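Local structure of avidin-related protein 4/5 (Gallus gallus, 1Y55) at residues K3-G8 with G51-R56; T30-T35 with I44-L49; F62-H67 with T75-Q80; L96-V101 with K109-G114. The protein binds biotin, probably very tightly, in the manner of egg-white avidin, as a four-subunit assembly with a barrel in each subunit. The protein carries 1 engineered substitution. One frame throughout, in Å; residues are numbered along the deposited sequence. Where two conformers were deposited one is given.

Contact 1 (K3-G8 with G51-R56); sequences KCSLTG and GIQHKR. With FMT (formic acid), chain E.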
loop_
_atom_site.group_PDB
_atom_site.type_symbol
_atom_site.label_atom_id
_atom_site.label_comp_id
_atom_site.label_asym_id
_atom_site.label_seq_id
_atom_site.Cartn_x
_atom_site.Cartn_y
_atom_site.Cartn_z
ATOM N N LYS A 3 25.369 14.306 7.104
ATOM C CA LYS A 3 24.614 13.724 5.949
ATOM C C LYS A 3 24.476 12.194 6.072
ATOM O O LYS A 3 25.487 11.493 6.145
ATOM C CB LYS A 3 25.341 14.053 4.638
ATOM C CG LYS A 3 24.609 14.985 3.683
ATOM C CD LYS A 3 25.189 16.397 3.661
ATOM C CE LYS A 3 25.995 16.656 2.395
ATOM N NZ LYS A 3 25.179 16.497 1.155
ATOM N N CYS A 4 23.230 11.698 6.077
ATOM C CA CYS A 4 22.890 10.251 6.070
ATOM C C CYS A 4 23.223 9.725 4.637
ATOM O O CYS A 4 22.645 10.196 3.640
ATOM C CB CYS A 4 21.349 10.035 6.398
ATOM S SG CYS A 4 20.513 9.104 7.846
ATOM N N SER A 5 24.173 8.788 4.533
ATOM C CA SER A 5 24.430 8.019 3.307
ATOM C C SER A 5 24.010 6.585 3.610
ATOM O O SER A 5 24.221 6.109 4.718
ATOM C CB SER A 5 25.926 8.086 2.936
ATOM O OG SER A 5 26.324 7.069 2.027
ATOM N N LEU A 6 23.457 5.892 2.615
ATOM C CA LEU A 6 23.000 4.514 2.813
ATOM C C LEU A 6 24.152 3.505 2.837
ATOM O O LEU A 6 23.961 2.348 3.216
ATOM C CB LEU A 6 21.947 4.118 1.766
ATOM C CG LEU A 6 20.515 4.639 1.967
ATOM C CD1 LEU A 6 19.477 3.668 1.412
ATOM C CD2 LEU A 6 20.212 4.894 3.418
ATOM N N THR A 7 25.348 3.933 2.446
ATOM C CA THR A 7 26.534 3.075 2.540
ATOM C C THR A 7 26.744 2.477 3.940
ATOM O O THR A 7 26.710 3.191 4.933
ATOM C CB THR A 7 27.770 3.864 2.137
ATOM O OG1 THR A 7 27.597 4.363 0.806
ATOM C CG2 THR A 7 29.018 2.974 2.086
ATOM N N GLY A 8 26.955 1.162 3.984
ATOM C CA GLY A 8 27.202 0.422 5.207
ATOM C C GLY A 8 26.248 -0.740 5.375
ATOM O O GLY A 8 25.462 -1.061 4.491
ATOM N N GLY A 51 19.583 0.946 -6.205
ATOM C CA GLY A 51 18.712 2.052 -5.868
ATOM C C GLY A 51 19.327 3.418 -6.064
ATOM O O GLY A 51 20.436 3.560 -6.571
ATOM N N ILE A 52 18.545 4.419 -5.682
ATOM C CA ILE A 52 18.947 5.815 -5.755
ATOM C C ILE A 52 18.493 6.540 -4.508
ATOM O O ILE A 52 17.329 6.423 -4.106
ATOM C CB ILE A 52 18.385 6.555 -6.993
ATOM C CG1 ILE A 52 18.337 5.687 -8.259
ATOM C CG2 ILE A 52 19.223 7.796 -7.255
ATOM C CD1 ILE A 52 17.651 6.378 -9.430
ATOM N N GLN A 53 19.390 7.324 -3.919
ATOM C CA GLN A 53 19.049 8.267 -2.860
ATOM C C GLN A 53 19.271 9.681 -3.356
ATOM O O GLN A 53 20.010 9.913 -4.307
ATOM C CB GLN A 53 19.898 8.034 -1.592
ATOM C CG GLN A 53 21.394 8.330 -1.719
ATOM C CD GLN A 53 22.063 8.459 -0.354
ATOM O OE1 GLN A 53 22.205 9.585 0.157
ATOM N NE2 GLN A 53 22.415 7.344 0.248
ATOM N N HIS A 54 18.637 10.632 -2.686
ATOM C CA HIS A 54 18.964 12.030 -2.888
ATOM C C HIS A 54 20.322 12.333 -2.245
ATOM O O HIS A 54 20.731 11.706 -1.270
ATOM C CB HIS A 54 17.857 12.902 -2.344
ATOM C CG HIS A 54 16.642 12.915 -3.219
ATOM N ND1 HIS A 54 15.719 11.895 -3.339
ATOM C CD2 HIS A 54 16.216 13.905 -4.025
ATOM C CE1 HIS A 54 14.806 12.267 -4.231
ATOM N NE2 HIS A 54 15.080 13.484 -4.648
ATOM N N LYS A 55 21.007 13.308 -2.818
ATOM C CA LYS A 55 22.388 13.626 -2.508
ATOM C C LYS A 55 22.586 14.854 -1.640
ATOM O O LYS A 55 23.445 14.850 -0.740
ATOM C CB LYS A 55 23.138 13.842 -3.812
ATOM C CG LYS A 55 23.732 12.595 -4.337
ATOM C CD LYS A 55 25.239 12.557 -4.012
ATOM C CE LYS A 55 25.585 11.496 -3.014
ATOM N NZ LYS A 55 27.015 11.120 -3.107
ATOM N N ARG A 56 21.836 15.915 -1.888
ATOM C CA ARG A 56 22.079 17.186 -1.201
ATOM C C ARG A 56 21.505 17.139 0.209
ATOM O O ARG A 56 22.092 17.677 1.140
ATOM C CB ARG A 56 21.483 18.351 -1.995
ATOM C CG ARG A 56 22.196 18.607 -3.322
ATOM C CD ARG A 56 21.459 19.557 -4.263
ATOM N NE ARG A 56 20.192 18.986 -4.724
ATOM C CZ ARG A 56 19.295 19.627 -5.457
ATOM N NH1 ARG A 56 19.487 20.890 -5.828
ATOM N NH2 ARG A 56 18.179 19.002 -5.811
HETATM C C FMT E . 19.700 15.490 -5.188
HETATM O O1 FMT E . 20.203 16.208 -4.322
HETATM O O2 FMT E . 19.456 14.303 -4.993
#
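Lys-3 NZ is held by two backbone carbonyls of the loop after strand 47-53. It lies 3.1 Å from Lys-55 O and 3.3 Å from Arg-56 O. Both hydrogen bonds are weak. The Lys-3 chain bends at chi2, chi3 and chi4, and this brings the ammonium down onto the turn.

Further along, the side chain of Gln-53 runs past Leu-6 in the opposite direction. Its amide end lies beside the backbone of Ser-5 and Leu-6 and against Leu-6 CB. Strand 61-67 adds Phe-62, which packs on both Leu-6 and Gln-53. The Cys-4 side chain touches Cys-81 of strand 74-83, consistent with the disulfide known in avidin.

The outer side of the turn holds a formic acid molecule, probably from the crystallisation liquor. Its O1 accepts from Arg-56 N at 2.9 Å and from Arg-56 NE at 2.8 Å, the latter at the edge of the guanidinium and in its plane. Its O2 accepts from Lys-55 N at 2.9 Å. The N-terminal segment is thus tied to the end of strand 47-53 by Gln-53 and a lysine tip, while Leu-6 packs on the barrel strands. The acid's partners are N-H donors, among them the Arg-56 guanidinium, so it is probably bound as formate.

Contact 2 (T30-T35 with I44-L49); sequences TGTYLT and ITLSPL. With BTN (biotin), chain C.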
loop_
_atom_site.group_PDB
_atom_site.type_symbol
_atom_site.label_atom_id
_atom_site.label_comp_id
_atom_site.label_asym_id
_atom_site.label_seq_id
_atom_site.Cartn_x
_atom_site.Cartn_y
_atom_site.Cartn_z
ATOM N N THR A 30 24.510 0.244 -5.144
ATOM C CA THR A 30 24.236 -1.170 -5.194
ATOM C C THR A 30 24.512 -1.789 -3.841
ATOM O O THR A 30 25.041 -1.146 -2.945
ATOM C CB THR A 30 25.047 -1.815 -6.305
ATOM O OG1 THR A 30 24.475 -3.090 -6.655
ATOM C CG2 THR A 30 26.509 -2.024 -5.886
ATOM N N GLY A 31 24.123 -3.038 -3.693
ATOM C CA GLY A 31 24.337 -3.731 -2.457
ATOM C C GLY A 31 23.777 -5.130 -2.508
ATOM O O GLY A 31 23.431 -5.663 -3.559
ATOM N N THR A 32 23.697 -5.729 -1.331
ATOM C CA THR A 32 23.123 -7.062 -1.168
ATOM C C THR A 32 22.139 -7.054 -0.008
ATOM O O THR A 32 22.212 -6.225 0.898
ATOM C CB THR A 32 24.190 -8.126 -0.925
ATOM O OG1 THR A 32 24.857 -7.829 0.309
ATOM C CG2 THR A 32 25.242 -8.157 -2.030
ATOM N N TYR A 33 21.222 -8.008 -0.066
ATOM C CA TYR A 33 20.140 -8.115 0.895
ATOM C C TYR A 33 20.010 -9.584 1.287
ATOM O O TYR A 33 19.839 -10.430 0.408
ATOM C CB TYR A 33 18.830 -7.605 0.278
ATOM C CG TYR A 33 17.784 -7.191 1.282
ATOM C CD1 TYR A 33 17.027 -8.133 1.974
ATOM C CD2 TYR A 33 17.537 -5.852 1.542
ATOM C CE1 TYR A 33 16.057 -7.747 2.898
ATOM C CE2 TYR A 33 16.575 -5.466 2.456
ATOM C CZ TYR A 33 15.842 -6.409 3.137
ATOM O OH TYR A 33 14.909 -5.968 4.043
ATOM N N LEU A 34 20.089 -9.867 2.588
ATOM C CA LEU A 34 19.881 -11.209 3.128
ATOM C C LEU A 34 18.598 -11.150 3.962
ATOM O O LEU A 34 18.589 -10.640 5.082
ATOM C CB LEU A 34 21.073 -11.670 3.967
ATOM C CG LEU A 34 20.994 -13.116 4.429
ATOM C CD1 LEU A 34 20.943 -14.086 3.263
ATOM C CD2 LEU A 34 22.168 -13.441 5.332
ATOM N N THR A 35 17.499 -11.599 3.372
ATOM C CA THR A 35 16.239 -11.579 4.084
ATOM C C THR A 35 16.193 -12.667 5.149
ATOM O O THR A 35 16.668 -13.781 4.932
ATOM C CB THR A 35 15.040 -11.679 3.140
ATOM O OG1 THR A 35 13.842 -11.582 3.933
ATOM C CG2 THR A 35 15.006 -12.984 2.330
ATOM N N ILE A 44 16.301 -19.329 0.728
ATOM C CA ILE A 44 16.875 -17.981 0.750
ATOM C C ILE A 44 18.355 -17.994 0.392
ATOM O O ILE A 44 19.134 -18.796 0.927
ATOM C CB ILE A 44 16.696 -17.331 2.125
ATOM C CG1 ILE A 44 15.222 -17.003 2.380
ATOM C CG2 ILE A 44 17.542 -16.057 2.240
ATOM C CD1 ILE A 44 14.906 -16.737 3.815
ATOM N N THR A 45 18.722 -17.096 -0.513
ATOM C CA THR A 45 20.112 -16.792 -0.828
ATOM C C THR A 45 20.295 -15.283 -0.875
ATOM O O THR A 45 19.338 -14.525 -1.099
ATOM C CB THR A 45 20.551 -17.387 -2.169
ATOM O OG1 THR A 45 19.727 -16.841 -3.217
ATOM C CG2 THR A 45 20.405 -18.908 -2.166
ATOM N N LEU A 46 21.526 -14.846 -0.664
ATOM C CA LEU A 46 21.898 -13.447 -0.771
ATOM C C LEU A 46 21.469 -12.904 -2.124
ATOM O O LEU A 46 21.705 -13.550 -3.150
ATOM C CB LEU A 46 23.408 -13.314 -0.609
ATOM C CG LEU A 46 23.935 -11.885 -0.423
ATOM C CD1 LEU A 46 23.439 -11.291 0.901
ATOM C CD2 LEU A 46 25.446 -11.869 -0.495
ATOM N N SER A 47 20.864 -11.721 -2.142
ATOM C CA SER A 47 20.274 -11.175 -3.358
ATOM C C SER A 47 20.728 -9.740 -3.581
ATOM O O SER A 47 20.936 -8.979 -2.637
ATOM C CB SER A 47 18.759 -11.248 -3.261
ATOM O OG SER A 47 18.326 -12.605 -3.232
ATOM N N PRO A 48 20.880 -9.346 -4.839
ATOM C CA PRO A 48 21.344 -7.989 -5.157
ATOM C C PRO A 48 20.251 -6.938 -5.066
ATOM O O PRO A 48 19.079 -7.213 -5.314
ATOM C CB PRO A 48 21.837 -8.134 -6.594
ATOM C CG PRO A 48 20.926 -9.162 -7.170
ATOM C CD PRO A 48 20.715 -10.156 -6.062
ATOM N N LEU A 49 20.689 -5.721 -4.752
ATOM C CA LEU A 49 19.820 -4.549 -4.764
ATOM C C LEU A 49 20.481 -3.411 -5.533
ATOM O O LEU A 49 21.708 -3.337 -5.658
ATOM C CB LEU A 49 19.431 -4.104 -3.343
ATOM C CG LEU A 49 20.535 -3.504 -2.464
ATOM C CD1 LEU A 49 20.678 -1.993 -2.654
ATOM C CD2 LEU A 49 20.294 -3.811 -1.000
HETATM C C11 BTN C . 10.454 -14.226 -1.535
HETATM O O11 BTN C . 9.721 -14.565 -0.433
HETATM O O12 BTN C . 10.320 -14.860 -2.656
HETATM C C10 BTN C . 11.431 -13.135 -1.500
HETATM C C9 BTN C . 11.778 -12.625 -0.122
HETATM C C8 BTN C . 10.829 -11.525 0.344
HETATM C C7 BTN C . 11.215 -11.011 1.736
HETATM C C2 BTN C . 10.399 -9.765 2.179
HETATM S S1 BTN C . 10.772 -8.270 1.309
HETATM C C6 BTN C . 9.739 -7.378 2.487
HETATM C C5 BTN C . 10.073 -7.977 3.852
HETATM N N1 BTN C . 11.218 -7.352 4.487
HETATM C C3 BTN C . 12.213 -8.214 4.617
HETATM O O3 BTN C . 13.377 -7.898 5.159
HETATM N N2 BTN C . 11.902 -9.405 4.149
HETATM C C4 BTN C . 10.529 -9.435 3.671
HETATM O O HOH W 1 18.087 -12.623 0.615
#
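Tyr-33 and Leu-49 lie on the same face of two antiparallel strands of the avidin barrel, with Leu-49 CD2 4.3 Å from Tyr-33 CB. The Tyr-33 side chain then leads away from strand 47-53 into the biotin pocket. Leu-49 has CG between its backbone N and carbonyl carbon (chi1 69°). This lays its branches along the facing strand, CD1 against Gly-31 N and CD2 against Thr-32 O.

On the Thr-32 face, Leu-46 reaches in from the loop and its CD1 meets Thr-32 CB at 3.7 Å; the two side chains cross obliquely. The same methyl also touches Leu-34 CB. Ile-44 crosses Thr-35 at about a right angle, methyl to methyl. Gly-31 with Leu-49 and Tyr-33 with Ser-47 are hydrogen-bonded pairs. Where the strands part, a water bridges Tyr-33 O, Thr-35 N and Thr-45 O.

Two side chains of segment 30-35 hold the ureido group of biotin. Ser-16, Asn-12 and Asn-116 also hydrogen-bond to biotin. Tyr-33 OH donates to biotin O3 at 2.7 Å, with O3 in the plane of the tyrosine ring. Thr-35 OG1, also bonded to Val-37 O, accepts from biotin N2 at 2.9 Å, with an angle of 174° at the hydrogen.

Contact 3 (F62-H67 with T75-Q80); sequences FGFTVH and TVFTGQ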
loop_
_atom_site.group_PDB
_atom_site.type_symbol
_atom_site.label_atom_id
_atom_site.label_comp_id
_atom_site.label_asym_id
_atom_site.label_seq_id
_atom_site.Cartn_x
_atom_site.Cartn_y
_atom_site.Cartn_z
ATOM N N PHE A 62 14.936 7.892 -0.526
ATOM C CA PHE A 62 15.616 6.918 -1.372
ATOM C C PHE A 62 14.626 5.837 -1.783
ATOM O O PHE A 62 13.539 5.704 -1.200
ATOM C CB PHE A 62 16.823 6.287 -0.630
ATOM C CG PHE A 62 16.436 5.558 0.616
ATOM C CD1 PHE A 62 15.970 4.239 0.546
ATOM C CD2 PHE A 62 16.456 6.188 1.853
ATOM C CE1 PHE A 62 15.539 3.581 1.695
ATOM C CE2 PHE A 62 16.066 5.517 2.989
ATOM C CZ PHE A 62 15.607 4.225 2.909
ATOM N N GLY A 63 15.040 5.041 -2.758
ATOM C CA GLY A 63 14.347 3.828 -3.136
ATOM C C GLY A 63 15.361 2.800 -3.592
ATOM O O GLY A 63 16.467 3.158 -4.032
ATOM N N PHE A 64 15.007 1.516 -3.497
ATOM C CA PHE A 64 15.804 0.472 -4.094
ATOM C C PHE A 64 14.938 -0.721 -4.447
ATOM O O PHE A 64 13.865 -0.925 -3.895
ATOM C CB PHE A 64 17.035 0.086 -3.233
ATOM C CG PHE A 64 16.736 -0.449 -1.848
ATOM C CD1 PHE A 64 16.526 -1.812 -1.632
ATOM C CD2 PHE A 64 16.729 0.398 -0.760
ATOM C CE1 PHE A 64 16.302 -2.301 -0.358
ATOM C CE2 PHE A 64 16.498 -0.103 0.512
ATOM C CZ PHE A 64 16.284 -1.454 0.696
ATOM N N THR A 65 15.457 -1.515 -5.376
ATOM C CA THR A 65 14.867 -2.758 -5.834
ATOM C C THR A 65 15.750 -3.906 -5.408
ATOM O O THR A 65 16.971 -3.847 -5.592
ATOM C CB THR A 65 14.792 -2.735 -7.374
ATOM O OG1 THR A 65 13.942 -1.668 -7.805
ATOM C CG2 THR A 65 14.188 -4.023 -7.918
ATOM N N VAL A 66 15.138 -4.956 -4.863
ATOM C CA VAL A 66 15.810 -6.220 -4.589
ATOM C C VAL A 66 15.316 -7.255 -5.584
ATOM O O VAL A 66 14.132 -7.577 -5.640
ATOM C CB VAL A 66 15.543 -6.734 -3.158
ATOM C CG1 VAL A 66 16.345 -7.998 -2.910
ATOM C CG2 VAL A 66 15.896 -5.676 -2.130
ATOM N N HIS A 67 16.245 -7.779 -6.384
ATOM C CA HIS A 67 15.979 -8.900 -7.274
ATOM C C HIS A 67 16.289 -10.182 -6.501
ATOM O O HIS A 67 17.450 -10.545 -6.313
ATOM C CB HIS A 67 16.829 -8.791 -8.558
ATOM C CG HIS A 67 16.950 -10.069 -9.333
ATOM N ND1 HIS A 67 16.347 -10.360 -10.543
ATOM C CD2 HIS A 67 17.658 -11.171 -9.006
ATOM C CE1 HIS A 67 16.713 -11.578 -10.929
ATOM N NE2 HIS A 67 17.498 -12.095 -10.002
ATOM N N THR A 75 11.114 -7.131 -4.743
ATOM C CA THR A 75 10.634 -6.154 -3.769
ATOM C C THR A 75 11.222 -4.785 -4.067
ATOM O O THR A 75 12.390 -4.679 -4.424
ATOM C CB THR A 75 10.988 -6.552 -2.337
ATOM O OG1 THR A 75 10.415 -7.842 -2.108
ATOM C CG2 THR A 75 10.421 -5.576 -1.298
ATOM N N VAL A 76 10.427 -3.742 -3.884
ATOM C CA VAL A 76 10.940 -2.381 -3.835
ATOM C C VAL A 76 10.699 -1.810 -2.454
ATOM O O VAL A 76 9.666 -2.053 -1.834
ATOM C CB VAL A 76 10.313 -1.473 -4.920
ATOM C CG1 VAL A 76 10.744 -1.924 -6.318
ATOM C CG2 VAL A 76 8.789 -1.423 -4.827
ATOM N N PHE A 77 11.677 -1.040 -1.995
ATOM C CA PHE A 77 11.625 -0.308 -0.738
ATOM C C PHE A 77 11.789 1.183 -1.013
ATOM O O PHE A 77 12.613 1.572 -1.847
ATOM C CB PHE A 77 12.790 -0.698 0.189
ATOM C CG PHE A 77 12.739 -2.091 0.743
ATOM C CD1 PHE A 77 13.126 -3.178 -0.028
ATOM C CD2 PHE A 77 12.367 -2.320 2.067
ATOM C CE1 PHE A 77 13.138 -4.455 0.511
ATOM C CE2 PHE A 77 12.370 -3.614 2.596
ATOM C CZ PHE A 77 12.742 -4.663 1.808
ATOM N N THR A 78 11.043 2.014 -0.301
ATOM C CA THR A 78 11.311 3.446 -0.310
ATOM C C THR A 78 11.204 3.987 1.095
ATOM O O THR A 78 10.476 3.453 1.922
ATOM C CB THR A 78 10.396 4.151 -1.316
ATOM O OG1 THR A 78 10.790 5.515 -1.498
ATOM C CG2 THR A 78 8.950 4.176 -0.878
ATOM N N GLY A 79 11.922 5.047 1.381
ATOM C CA GLY A 79 11.908 5.603 2.711
ATOM C C GLY A 79 12.811 6.797 2.835
ATOM O O GLY A 79 13.187 7.429 1.839
ATOM N N GLN A 80 13.141 7.100 4.086
ATOM C CA GLN A 80 13.959 8.260 4.418
ATOM C C GLN A 80 14.945 7.874 5.510
ATOM O O GLN A 80 14.628 7.087 6.399
ATOM C CB GLN A 80 13.064 9.444 4.835
ATOM C CG GLN A 80 13.803 10.757 5.035
ATOM C CD GLN A 80 12.904 11.983 5.193
ATOM O OE1 GLN A 80 13.449 13.112 5.325
ATOM N NE2 GLN A 80 11.627 11.834 5.189
#
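The beta hairpin of strands 61-67 and 74-83, at the heart of the avidin barrel, sets Phe-64 against Phe-77 on its inner face. Their planes are only 18° from parallel, but the rings are slid apart and barely overlap, with centroids 4.8 Å apart. Phe-64 CE1 comes to 3.3 Å from Phe-77 CD1. One face of the Phe-64 ring receives Phe-77 CB in a CH-pi contact, 3.8 Å from the centroid. Val-66 CG2 sits at the edge of the Phe-64 ring and also reaches Phe-77 CE1.

Phe-62 leans across the ladder in the same way. With chi1 at 61°, its ring is laid over the backbone of Gly-79. Gly-79 CA lies 4.3 Å from the ring centroid, a CH-pi contact over the face.

Phe-77 also meets the rings of Tyr-33 and Trp-95, so this aromatic cluster extends to Tyr-33 of the biotin pocket. Thr-75, which touches biotin, takes its side-chain bond from Trp-68 NE1. The opposite face, with Thr-65, Val-76 and Thr-78, packs on a second subunit, where Val-76 meets its own copy.

Main-chain bonds join every second pair, and Val-66 N to Thr-75 O is 2.8 Å. At the Phe-62 end the carbonyl is gripped twice: Phe-62 O accepts from Thr-78 OG1 at 2.8 Å and from Gly-79 N at 3.1 Å, from opposite faces of its plane.

Contact 4 (L96-V101 with K109-G114); sequences LLRSSV and KATRVG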
loop_
_atom_site.group_PDB
_atom_site.type_symbol
_atom_site.label_atom_id
_atom_site.label_comp_id
_atom_site.label_asym_id
_atom_site.label_seq_id
_atom_site.Cartn_x
_atom_site.Cartn_y
_atom_site.Cartn_z
ATOM N N LEU A 96 6.860 -2.823 -1.323
ATOM C CA LEU A 96 5.923 -3.616 -2.128
ATOM C C LEU A 96 6.681 -4.850 -2.616
ATOM O O LEU A 96 7.758 -4.726 -3.200
ATOM C CB LEU A 96 5.407 -2.846 -3.338
ATOM C CG LEU A 96 4.585 -1.598 -3.032
ATOM C CD1 LEU A 96 4.312 -0.840 -4.321
ATOM C CD2 LEU A 96 3.285 -1.915 -2.313
ATOM N N LEU A 97 6.100 -6.024 -2.378
ATOM C CA LEU A 97 6.643 -7.318 -2.777
ATOM C C LEU A 97 5.745 -7.851 -3.894
ATOM O O LEU A 97 4.570 -8.164 -3.660
ATOM C CB LEU A 97 6.677 -8.262 -1.580
ATOM C CG LEU A 97 6.899 -9.754 -1.823
ATOM C CD1 LEU A 97 8.127 -10.086 -2.632
ATOM C CD2 LEU A 97 6.981 -10.464 -0.485
ATOM N N ARG A 98 6.300 -7.903 -5.101
ATOM C CA ARG A 98 5.591 -8.369 -6.285
ATOM C C ARG A 98 5.917 -9.835 -6.547
ATOM O O ARG A 98 7.082 -10.197 -6.751
ATOM C CB ARG A 98 6.019 -7.541 -7.491
ATOM C CG ARG A 98 5.429 -8.045 -8.809
ATOM C CD ARG A 98 3.951 -7.851 -8.910
ATOM N NE ARG A 98 3.355 -8.663 -9.967
ATOM C CZ ARG A 98 2.236 -8.339 -10.616
ATOM N NH1 ARG A 98 1.674 -7.150 -10.478
ATOM N NH2 ARG A 98 1.696 -9.213 -11.443
ATOM N N SER A 99 4.881 -10.665 -6.540
ATOM C CA SER A 99 4.992 -12.045 -6.966
ATOM C C SER A 99 4.712 -12.171 -8.461
ATOM O O SER A 99 3.997 -11.380 -9.069
ATOM C CB SER A 99 3.969 -12.907 -6.218
ATOM O OG SER A 99 4.183 -12.919 -4.822
ATOM N N SER A 100 5.256 -13.226 -9.037
ATOM C CA SER A 100 4.956 -13.603 -10.406
ATOM C C SER A 100 3.667 -14.404 -10.451
ATOM O O SER A 100 3.529 -15.394 -9.744
ATOM C CB SER A 100 6.086 -14.474 -10.951
ATOM O OG SER A 100 5.772 -14.950 -12.236
ATOM N N VAL A 101 2.719 -13.979 -11.268
ATOM C CA VAL A 101 1.518 -14.763 -11.513
ATOM C C VAL A 101 1.467 -15.195 -12.976
ATOM O O VAL A 101 2.191 -14.688 -13.829
ATOM C CB VAL A 101 0.235 -14.011 -11.084
ATOM C CG1 VAL A 101 0.235 -13.757 -9.576
ATOM C CG2 VAL A 101 0.049 -12.723 -11.839
ATOM N N LYS A 109 -3.872 -10.219 -7.185
ATOM C CA LYS A 109 -3.371 -10.856 -5.967
ATOM C C LYS A 109 -1.850 -10.831 -5.834
ATOM O O LYS A 109 -1.305 -11.509 -4.959
ATOM C CB LYS A 109 -3.864 -12.314 -5.889
ATOM C CG LYS A 109 -3.100 -13.315 -6.762
ATOM C CD LYS A 109 -3.946 -14.540 -7.076
ATOM C CE LYS A 109 -4.218 -15.364 -5.829
ATOM N NZ LYS A 109 -2.963 -15.829 -5.192
ATOM N N ALA A 110 -1.166 -10.098 -6.708
ATOM C CA ALA A 110 0.277 -10.237 -6.836
ATOM C C ALA A 110 1.138 -9.316 -5.977
ATOM O O ALA A 110 2.361 -9.447 -6.030
ATOM C CB ALA A 110 0.682 -10.097 -8.299
ATOM N N THR A 111 0.553 -8.379 -5.228
ATOM C CA THR A 111 1.356 -7.363 -4.541
ATOM C C THR A 111 1.062 -7.306 -3.048
ATOM O O THR A 111 -0.052 -6.991 -2.630
ATOM C CB THR A 111 1.138 -5.980 -5.168
ATOM O OG1 THR A 111 1.391 -6.054 -6.577
ATOM C CG2 THR A 111 2.125 -4.981 -4.605
ATOM N N ARG A 112 2.087 -7.597 -2.247
ATOM C CA ARG A 112 2.040 -7.454 -0.794
ATOM C C ARG A 112 2.720 -6.133 -0.394
ATOM O O ARG A 112 3.585 -5.620 -1.120
ATOM C CB ARG A 112 2.706 -8.647 -0.106
ATOM C CG ARG A 112 1.791 -9.870 -0.095
ATOM C CD ARG A 112 2.432 -11.167 0.319
ATOM N NE ARG A 112 3.394 -11.621 -0.675
ATOM C CZ ARG A 112 4.090 -12.752 -0.582
ATOM N NH1 ARG A 112 3.966 -13.552 0.471
ATOM N NH2 ARG A 112 4.948 -13.065 -1.544
ATOM N N VAL A 113 2.304 -5.597 0.741
ATOM C CA VAL A 113 2.805 -4.337 1.247
ATOM C C VAL A 113 3.209 -4.500 2.711
ATOM O O VAL A 113 2.605 -5.263 3.457
ATOM C CB VAL A 113 1.747 -3.200 1.063
ATOM C CG1 VAL A 113 0.454 -3.483 1.820
ATOM C CG2 VAL A 113 2.300 -1.830 1.426
ATOM N N GLY A 114 4.192 -3.729 3.134
ATOM C CA GLY A 114 4.593 -3.703 4.528
ATOM C C GLY A 114 5.574 -2.591 4.833
ATOM O O GLY A 114 5.798 -1.693 4.015
HETATM O O HOH W 2 3.551 -10.759 -3.384
HETATM O O HOH W 3 2.357 -4.768 -8.843
#
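Arg-112 lies side by side with Leu-97, both pointing the same way from neighbouring antiparallel strands. Its CB is 4.0 Å from Leu-97 O. The chain turns at chi3 (-68°) and brings the guanidinium alongside the leucine. Its NE donates to a water at 2.8 Å, which also binds Leu-97 O and Ser-99 OG. Leu-97 CD2 covers one face of the group, 3.5 Å from NH2. At the tip NH1 forms a salt bridge with Asp-39, whose backbone N binds biotin.

On the other face of the sheet, Ala-110 CB sits over the centre of the Arg-98 guanidinium, 3.3 Å from CZ. Arg-98 NH2 pairs with Asp-107. A second water, in the plane of the guanidinium, joins Arg-98 NH1 to Thr-111 OG1. Leu-96 CD2 meets Val-113 CG2 at 3.9 Å.

Leu-97 and Arg-112 form the hydrogen-bonded pair of this ladder, and Ser-99 N to Ala-110 O extends it at 2.8 Å. Strand 89-98 is flanked by strand 74-83 on its other side. Around the pair, a second subunit packs Thr-78 on Leu-96 and Arg-98, a third bonds to the backbone of Thr-111 and Val-113, and a fourth brings Met-94 to Val-113.

Overall arrangement
From the N terminus, segment 3-8 is the first half of contact 1, which closes a long loop when the chain reaches 51-56. Contact 2 closes within that span, joining strand 28-34 to strand 47-53. Contacts 3 and 4 follow in series, each across a short connection: first strands 61-67 and 74-83, then 89-98 and 111-120. None cross. Strand 47-53 serves contacts 1 and 2, and its neighbour 61-67 links both to contact 3, through Ile-52 with Gly-63 and Pro-48 with His-67. Val-76 N to Leu-96 O carries the sheet on to contact 4. Contacts 1 and 4 lie on opposite sides of the chain's centre, about 26 Å apart between centres.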